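Local coordinates for putative uncharacterized protein (Streptococcus mutans, PDB 3L7N) that is of unconfirmed function but, as a member of the class I glutamine amidotransferase family, probably hydrolyses glutamine to supply ammonia for transfer to another substrate, at residues 12-15 with 16-20; 58-62 with 63-67; 90-93 with 94-98; 147-150 with 151-155. All blocks are in the same frame, centred on the assembly; numbering follows the deposited sequence.

Contact 1 of 4, residues 12-15 with 16-20; sequences EAPG and AYLAW
Pro14 and Leu18 lie side by side and point the same way. Pro14 CB meets Leu18 CB at 3.7 Å. Pro14 CG comes within 3.8 Å of Leu18 CD2. Leu18 reaches the proline because its CG stands anti to the backbone N (chi1 -174°), which places CD2 beside the ring. Backbone bonds form the helical turn that brings them together. Tyr17 N donates to Pro14 O at 2.8 Å, from a direction tilted out of the carbonyl plane. The same oxygen sits at the edge of the Tyr17 ring, close to its plane, with Tyr17 CD2 3.4 Å away. Gly15 O receives two donors. Ala19 N gives the straighter bond, 3.1 Å at 167°, while that of Leu18 N is weak. Further out, Pro14 packs on Phe5 and Leu7 of strand 2-7, and Leu18 on Val28 and Met30 of strand 27-32. Tyr17 touches Phe5 and also Leu225 of helix 219-233. The helix lies between strands 2-7 and 27-32 and helix 219-233. This is the first turn of an alpha helix that follows the first strand of an alpha/beta fold, consistent with the class I amidotransferase domain.

Contact 2 of 4, residues 58-62 with 63-67; sequences PSSTK and KEFPY
Lys63 packs its CB against Thr61 CG2 at 3.7 Å, and the rest of its chain leads away from residues 58-62. Glu64 comes next and turns back toward them. Its side chain crosses that of Thr61 at about a right angle. A hydrogen bond from Thr61 N to Glu64 OE1 is modelled, but the exact place of OE1 is doubtful. Glu64 N also makes a weak bond to Thr61 O. Phe65 N gives the same oxygen a better one, 3.1 Å at 148°, in the carbonyl plane. Thr61 O thus takes two backbone donors, from the third and fourth residues after it. The Phe65 ring has this oxygen near its plane at one edge, and Phe65 CD2 lies 3.9 Å from Ser60 CB. Ser60 OG itself bonds to Ser57 N. Pro66 follows with a CA-H...O contact, its CA 3.3 Å from Lys62 O. The rings of Tyr67 and Tyr36 meet edge-to-face (T-shaped). This bend lies at the surface, in the long loop that joins strand 48-51 to helix 70-82, and at its start Pro58 rests on helix 92-100.

Contact 3 of 4, residues 90-93 with 94-98; sequences VCLG and AQLMG
Cys91 and Ala94 meet at the start of helix 92-100, in what looks like a nucleophile elbow of the GxCxG type, formed by Gly89, Cys91 and Gly93. Cys91 occupies the N-cap position between strand 86-90 and the helix. Its backbone takes the unusual phi 39° and psi -113° expected of the nucleophile in such an elbow. In class I glutamine amidotransferases the cysteine of such an elbow is the nucleophile, so Cys91 probably has that role here. Backbone hydrogen bonds carry most of the contact. Cys91 O receives Gln95 N at 3.2 Å, nearly in line with the C=O bond, and Ala94 N in a weak, bent bond. Leu92 O accepts Leu96 N at 3.0 Å and, weakly, Gln95 N. Gly93 O accepts Met97 N at 3.2 Å. Apolar packing joins Leu92 and Leu96. Their side chains pass each other at an oblique angle, with Leu92 CD1 3.9 Å from Leu96 CG. Leu96 also touches Val74 and Ile77 of helix 70-82. Val90 packs on His179 and Cys91 on Gln177. Two side chains also approach backbone oxygens. Ala94 CB lies 3.3 Å from Cys91 O. Met97 CG, anti to its own carbonyl carbon (chi1 -64°), lies 3.3 Å from Gly93 O.

Contact 4 of 4, residues 147-150 with 151-155; sequences PGLP and DKAQV
A type I beta turn from Pro150 to Ala153 leads into strand 154-158. Ala153 N donates to Pro150 O at 2.9 Å and 159°, and this bond closes the turn. The donor stands well above the carbonyl plane, 47° out of it. Apolar contacts flank the turn. Ala153 CB lies 3.6 Å from Pro150 CD, so the methyl group meets the ring atom next to the proline nitrogen. Leu149 meets the same methyl with its CD1, 3.5 Å from Ala153 CB. Its CG is anti to the backbone N (chi1 -172°), which brings CD1 to Ala153 and both methyls near Val155 CG2. There the side chain crosses that of Val155 at about a right angle, and Val155 CG2 is 3.9 Å from Leu149 CD1. Lys152 folds back along the turn. Lys152 CE touches Pro150 CB at 3.7 Å, and its NZ bonds to Tyr101 O. Leu149 and Ala153 both pack on Ile167, while Pro150 meets Phe169, all on strand 166-170. Gln154 pairs with Lys168 through the backbone. The result is a type I turn with proline at its first position, leading into a strand of the mixed sheet.

In the fold
The four contacts follow in series along the chain, and none encloses another. Contact 3 is the most central, its centre about 6 Å from the centre of the chain. Contacts 1 and 2 each have centres about 16 Å from its own, and contact 4 about 12 Å. All three touch it. Tyr17 of contact 1 reaches Val90, Pro58 of contact 2 packs on Leu92, Gln95 and Leu96, and Pro147 of contact 4 meets Ala94 and Gln95. Contacts 1 and 4 lie on opposite sides of the chain's centre. Strands 2-7, 48-51, 86-90 and 154-158, which adjoin or include these segments, share one mixed sheet. The probable nucleophile elbow and its helix are thus touched by the other three contacts.

Contact 1 of 4, residues 12-15 with 16-20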
# COMPACT_ATOMS: atom_id res chain seq x y z
N GLU A 12 7.53 7.87 -0.08
CA GLU A 12 6.70 6.72 -0.20
C GLU A 12 7.56 5.50 -0.53
O GLU A 12 7.50 4.94 -1.70
CB GLU A 12 5.70 6.96 -1.26
CG GLU A 12 4.97 8.20 -1.07
CD GLU A 12 3.88 8.06 -0.09
OE1 GLU A 12 3.69 6.90 0.43
OE2 GLU A 12 3.13 9.07 0.12
N ALA A 13 8.44 5.15 0.40
CA ALA A 13 9.49 4.16 0.12
C ALA A 13 8.97 2.73 0.18
O ALA A 13 8.11 2.42 0.98
CB ALA A 13 10.60 4.33 1.11
N PRO A 14 9.60 1.83 -0.56
CA PRO A 14 9.18 0.45 -0.46
C PRO A 14 9.35 -0.16 0.99
O PRO A 14 8.83 -1.29 1.27
CB PRO A 14 10.11 -0.26 -1.44
CG PRO A 14 11.27 0.64 -1.61
CD PRO A 14 10.82 1.99 -1.36
N GLY A 15 10.12 0.53 1.85
CA GLY A 15 10.62 -0.08 3.14
C GLY A 15 10.71 -1.63 3.23
O GLY A 15 11.45 -2.27 2.48
N ALA A 16 9.97 -2.21 4.13
CA ALA A 16 10.09 -3.64 4.35
C ALA A 16 9.76 -4.50 3.15
O ALA A 16 10.13 -5.65 3.14
CB ALA A 16 9.29 -4.06 5.53
N TYR A 17 8.98 -3.97 2.15
CA TYR A 17 8.72 -4.77 0.91
C TYR A 17 10.04 -5.00 0.20
O TYR A 17 10.36 -6.14 -0.24
CB TYR A 17 7.76 -4.07 -0.01
CG TYR A 17 6.32 -4.05 0.46
CD1 TYR A 17 5.46 -5.14 0.21
CD2 TYR A 17 5.79 -2.91 1.13
CE1 TYR A 17 4.11 -5.12 0.59
CE2 TYR A 17 4.45 -2.90 1.59
CZ TYR A 17 3.61 -4.02 1.29
OH TYR A 17 2.31 -4.03 1.71
N LEU A 18 10.89 -3.93 0.15
CA LEU A 18 12.18 -4.02 -0.48
C LEU A 18 13.07 -4.92 0.31
O LEU A 18 13.70 -5.82 -0.26
CB LEU A 18 12.82 -2.66 -0.63
CG LEU A 18 14.14 -2.62 -1.43
CD1 LEU A 18 14.06 -3.49 -2.68
CD2 LEU A 18 14.57 -1.14 -1.80
N ALA A 19 13.10 -4.72 1.66
CA ALA A 19 13.95 -5.57 2.54
C ALA A 19 13.62 -7.05 2.40
O ALA A 19 14.52 -7.90 2.22
CB ALA A 19 13.78 -5.17 3.87
N TRP A 20 12.35 -7.37 2.45
CA TRP A 20 11.88 -8.71 2.16
C TRP A 20 12.41 -9.18 0.88
O TRP A 20 12.99 -10.26 0.79
CB TRP A 20 10.33 -8.77 2.15
CG TRP A 20 9.82 -10.13 1.78
CD1 TRP A 20 9.77 -11.25 2.60
CD2 TRP A 20 9.41 -10.56 0.48
NE1 TRP A 20 9.33 -12.34 1.87
CE2 TRP A 20 9.11 -11.96 0.57
CE3 TRP A 20 9.22 -9.90 -0.75
CZ2 TRP A 20 8.61 -12.70 -0.53
CZ3 TRP A 20 8.75 -10.68 -1.88
CH2 TRP A 20 8.46 -12.04 -1.75

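Contact 2 of 4, residues 58-62 with 63-67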
# COMPACT_ATOMS: atom_id res chain seq x y z
N PRO A 58 -5.73 8.76 -7.41
CA PRO A 58 -5.82 8.13 -8.75
C PRO A 58 -6.37 9.08 -9.77
O PRO A 58 -6.43 8.75 -10.92
CB PRO A 58 -6.76 6.99 -8.54
CG PRO A 58 -6.65 6.68 -7.15
CD PRO A 58 -6.40 7.94 -6.41
N SER A 59 -6.77 10.26 -9.37
CA SER A 59 -7.31 11.19 -10.36
C SER A 59 -6.54 12.46 -10.49
O SER A 59 -6.86 13.27 -11.34
CB SER A 59 -8.80 11.51 -10.11
OG SER A 59 -8.94 12.13 -8.85
N SER A 60 -5.51 12.65 -9.66
CA SER A 60 -4.52 13.74 -9.86
C SER A 60 -4.12 13.95 -11.31
O SER A 60 -3.98 12.97 -12.15
CB SER A 60 -3.29 13.51 -9.03
OG SER A 60 -3.60 13.45 -7.67
N THR A 61 -3.92 15.19 -11.63
CA THR A 61 -3.78 15.60 -12.96
C THR A 61 -2.28 15.88 -13.26
O THR A 61 -1.52 16.11 -12.35
CB THR A 61 -4.65 16.83 -13.19
OG1 THR A 61 -4.82 17.02 -14.56
CG2 THR A 61 -3.99 18.12 -12.56
N LYS A 62 -1.86 15.81 -14.54
CA LYS A 62 -0.44 16.21 -14.91
C LYS A 62 -0.16 17.70 -14.75
O LYS A 62 0.92 18.11 -14.85
CB LYS A 62 -0.04 15.74 -16.31
CG LYS A 62 0.05 14.28 -16.43
CD LYS A 62 1.00 13.81 -17.55
CE LYS A 62 0.34 12.70 -18.44
NZ LYS A 62 1.38 11.99 -19.13
N LYS A 63 -1.16 18.50 -14.48
CA LYS A 63 -0.90 19.85 -14.23
C LYS A 63 -0.41 19.98 -12.84
O LYS A 63 0.44 20.76 -12.57
CB LYS A 63 -2.17 20.68 -14.47
CG LYS A 63 -1.89 22.18 -14.92
CD LYS A 63 -2.16 22.42 -16.47
CE LYS A 63 -1.93 23.96 -16.87
NZ LYS A 63 -0.49 24.38 -16.71
N GLU A 64 -0.91 19.14 -11.94
CA GLU A 64 -0.36 19.08 -10.57
C GLU A 64 1.00 18.31 -10.48
O GLU A 64 1.85 18.67 -9.65
CB GLU A 64 -1.34 18.48 -9.52
CG GLU A 64 -2.79 19.08 -9.44
CD GLU A 64 -3.88 17.98 -8.98
OE1 GLU A 64 -4.76 17.61 -9.82
OE2 GLU A 64 -3.74 17.42 -7.84
N PHE A 65 1.15 17.21 -11.22
CA PHE A 65 2.31 16.35 -11.06
C PHE A 65 2.77 15.94 -12.39
O PHE A 65 2.33 14.90 -12.89
CB PHE A 65 1.91 15.08 -10.32
CG PHE A 65 1.51 15.31 -8.90
CD1 PHE A 65 2.49 15.47 -7.88
CD2 PHE A 65 0.16 15.31 -8.53
CE1 PHE A 65 2.10 15.66 -6.52
CE2 PHE A 65 -0.24 15.52 -7.18
CZ PHE A 65 0.72 15.69 -6.18
N PRO A 66 3.67 16.74 -13.02
CA PRO A 66 3.80 16.64 -14.45
C PRO A 66 4.32 15.26 -14.95
O PRO A 66 4.29 14.97 -16.21
CB PRO A 66 4.78 17.73 -14.77
CG PRO A 66 4.65 18.66 -13.75
CD PRO A 66 4.23 17.97 -12.52
N TYR A 67 4.80 14.41 -13.99
CA TYR A 67 5.47 13.08 -14.30
C TYR A 67 4.52 11.92 -14.08
O TYR A 67 4.83 10.78 -14.38
CB TYR A 67 6.68 12.88 -13.41
CG TYR A 67 6.33 13.01 -11.91
CD1 TYR A 67 5.73 11.95 -11.22
CD2 TYR A 67 6.52 14.23 -11.21
CE1 TYR A 67 5.36 12.06 -9.89
CE2 TYR A 67 6.18 14.33 -9.87
CZ TYR A 67 5.58 13.23 -9.23
OH TYR A 67 5.21 13.31 -7.92

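Contact 3 of 4, residues 90-93 with 94-98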
# COMPACT_ATOMS: atom_id res chain seq x y z
N VAL A 90 -0.17 -0.47 -2.41
CA VAL A 90 -0.20 0.11 -1.03
C VAL A 90 -0.67 1.59 -1.08
O VAL A 90 -0.25 2.31 -1.93
CB VAL A 90 1.19 0.07 -0.46
CG1 VAL A 90 1.24 0.67 0.90
CG2 VAL A 90 1.69 -1.31 -0.45
N CYS A 91 -1.56 1.97 -0.19
CA CYS A 91 -2.19 3.27 -0.21
C CYS A 91 -2.50 3.71 -1.63
O CYS A 91 -3.31 3.10 -2.24
CB CYS A 91 -1.48 4.28 0.72
SG CYS A 91 -1.09 5.91 0.21
N LEU A 92 -1.88 4.72 -2.17
CA LEU A 92 -2.23 5.09 -3.57
C LEU A 92 -2.16 3.87 -4.51
O LEU A 92 -3.05 3.65 -5.29
CB LEU A 92 -1.40 6.26 -4.09
CG LEU A 92 -1.39 6.43 -5.61
CD1 LEU A 92 -2.72 6.83 -6.12
CD2 LEU A 92 -0.34 7.43 -6.03
N GLY A 93 -1.17 3.04 -4.33
CA GLY A 93 -1.12 1.81 -5.08
C GLY A 93 -2.39 0.94 -4.95
O GLY A 93 -2.81 0.29 -5.91
N ALA A 94 -3.00 0.93 -3.73
CA ALA A 94 -4.20 0.10 -3.46
C ALA A 94 -5.44 0.71 -4.15
O ALA A 94 -6.29 0.01 -4.63
CB ALA A 94 -4.40 -0.02 -2.09
N GLN A 95 -5.43 2.03 -4.31
CA GLN A 95 -6.49 2.74 -4.95
C GLN A 95 -6.43 2.63 -6.45
O GLN A 95 -7.48 2.59 -7.12
CB GLN A 95 -6.49 4.20 -4.49
CG GLN A 95 -6.75 4.30 -3.00
CD GLN A 95 -6.27 5.62 -2.32
OE1 GLN A 95 -6.18 6.68 -2.94
NE2 GLN A 95 -6.03 5.53 -1.00
N LEU A 96 -5.21 2.58 -7.03
CA LEU A 96 -5.11 2.35 -8.48
C LEU A 96 -5.52 0.91 -8.81
O LEU A 96 -6.11 0.66 -9.82
CB LEU A 96 -3.71 2.66 -9.03
CG LEU A 96 -3.26 4.12 -8.93
CD1 LEU A 96 -1.78 4.22 -8.95
CD2 LEU A 96 -3.81 4.93 -10.02
N MET A 97 -5.23 -0.03 -7.94
CA MET A 97 -5.76 -1.34 -8.16
C MET A 97 -7.32 -1.35 -8.19
O MET A 97 -7.93 -1.93 -9.10
CB MET A 97 -5.24 -2.33 -7.18
CG MET A 97 -3.80 -2.51 -7.31
SD MET A 97 -3.26 -3.75 -6.23
CE MET A 97 -3.97 -5.16 -7.00
N GLY A 98 -7.96 -0.60 -7.28
CA GLY A 98 -9.37 -0.51 -7.28
C GLY A 98 -9.90 -0.06 -8.65
O GLY A 98 -10.81 -0.73 -9.26

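Contact 4 of 4, residues 147-150 with 151-155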
# COMPACT_ATOMS: atom_id res chain seq x y z
N PRO A 147 -9.74 2.54 -1.16
CA PRO A 147 -10.01 2.09 -2.54
C PRO A 147 -11.52 1.74 -2.85
O PRO A 147 -12.26 1.26 -1.97
CB PRO A 147 -9.12 0.86 -2.69
CG PRO A 147 -8.69 0.48 -1.29
CD PRO A 147 -8.73 1.70 -0.47
N GLY A 148 -11.95 2.00 -4.10
CA GLY A 148 -13.14 1.32 -4.71
C GLY A 148 -13.20 -0.18 -4.44
O GLY A 148 -12.18 -0.85 -4.41
N LEU A 149 -14.40 -0.71 -4.21
CA LEU A 149 -14.56 -2.19 -4.08
C LEU A 149 -15.46 -2.77 -5.21
O LEU A 149 -16.67 -2.66 -5.16
CB LEU A 149 -15.10 -2.57 -2.70
CG LEU A 149 -15.10 -4.07 -2.42
CD1 LEU A 149 -13.68 -4.54 -2.01
CD2 LEU A 149 -16.16 -4.49 -1.35
N PRO A 150 -14.85 -3.29 -6.26
CA PRO A 150 -15.63 -3.99 -7.29
C PRO A 150 -16.23 -5.25 -6.74
O PRO A 150 -15.73 -5.79 -5.73
CB PRO A 150 -14.61 -4.35 -8.33
CG PRO A 150 -13.27 -3.96 -7.76
CD PRO A 150 -13.42 -3.51 -6.38
N ASP A 151 -17.29 -5.74 -7.38
CA ASP A 151 -18.14 -6.79 -6.80
C ASP A 151 -17.38 -8.06 -6.51
O ASP A 151 -17.78 -8.81 -5.66
CB ASP A 151 -19.31 -7.13 -7.70
CG ASP A 151 -20.33 -6.03 -7.79
OD1 ASP A 151 -20.28 -5.06 -6.96
OD2 ASP A 151 -21.19 -6.11 -8.73
N LYS A 152 -16.32 -8.31 -7.28
CA LYS A 152 -15.57 -9.55 -7.16
C LYS A 152 -14.44 -9.43 -6.15
O LYS A 152 -13.70 -10.39 -5.91
CB LYS A 152 -15.01 -9.97 -8.53
CG LYS A 152 -15.47 -9.09 -9.68
CD LYS A 152 -14.33 -8.76 -10.62
CE LYS A 152 -13.85 -7.33 -10.43
NZ LYS A 152 -12.96 -6.89 -11.53
N ALA A 153 -14.30 -8.25 -5.56
CA ALA A 153 -13.25 -8.04 -4.57
C ALA A 153 -13.77 -8.31 -3.19
O ALA A 153 -14.95 -8.05 -2.92
CB ALA A 153 -12.70 -6.63 -4.67
N GLN A 154 -12.91 -8.84 -2.31
CA GLN A 154 -13.26 -9.07 -0.87
C GLN A 154 -12.48 -8.16 0.06
O GLN A 154 -11.32 -7.91 -0.16
CB GLN A 154 -12.97 -10.50 -0.49
CG GLN A 154 -13.88 -11.47 -1.17
CD GLN A 154 -13.25 -12.79 -1.35
OE1 GLN A 154 -12.66 -13.06 -2.39
NE2 GLN A 154 -13.32 -13.63 -0.33
N VAL A 155 -13.13 -7.65 1.10
CA VAL A 155 -12.42 -6.98 2.19
C VAL A 155 -11.87 -8.02 3.24
O VAL A 155 -12.66 -8.83 3.83
CB VAL A 155 -13.30 -5.96 2.89
CG1 VAL A 155 -12.55 -5.30 4.03
CG2 VAL A 155 -13.86 -4.91 1.88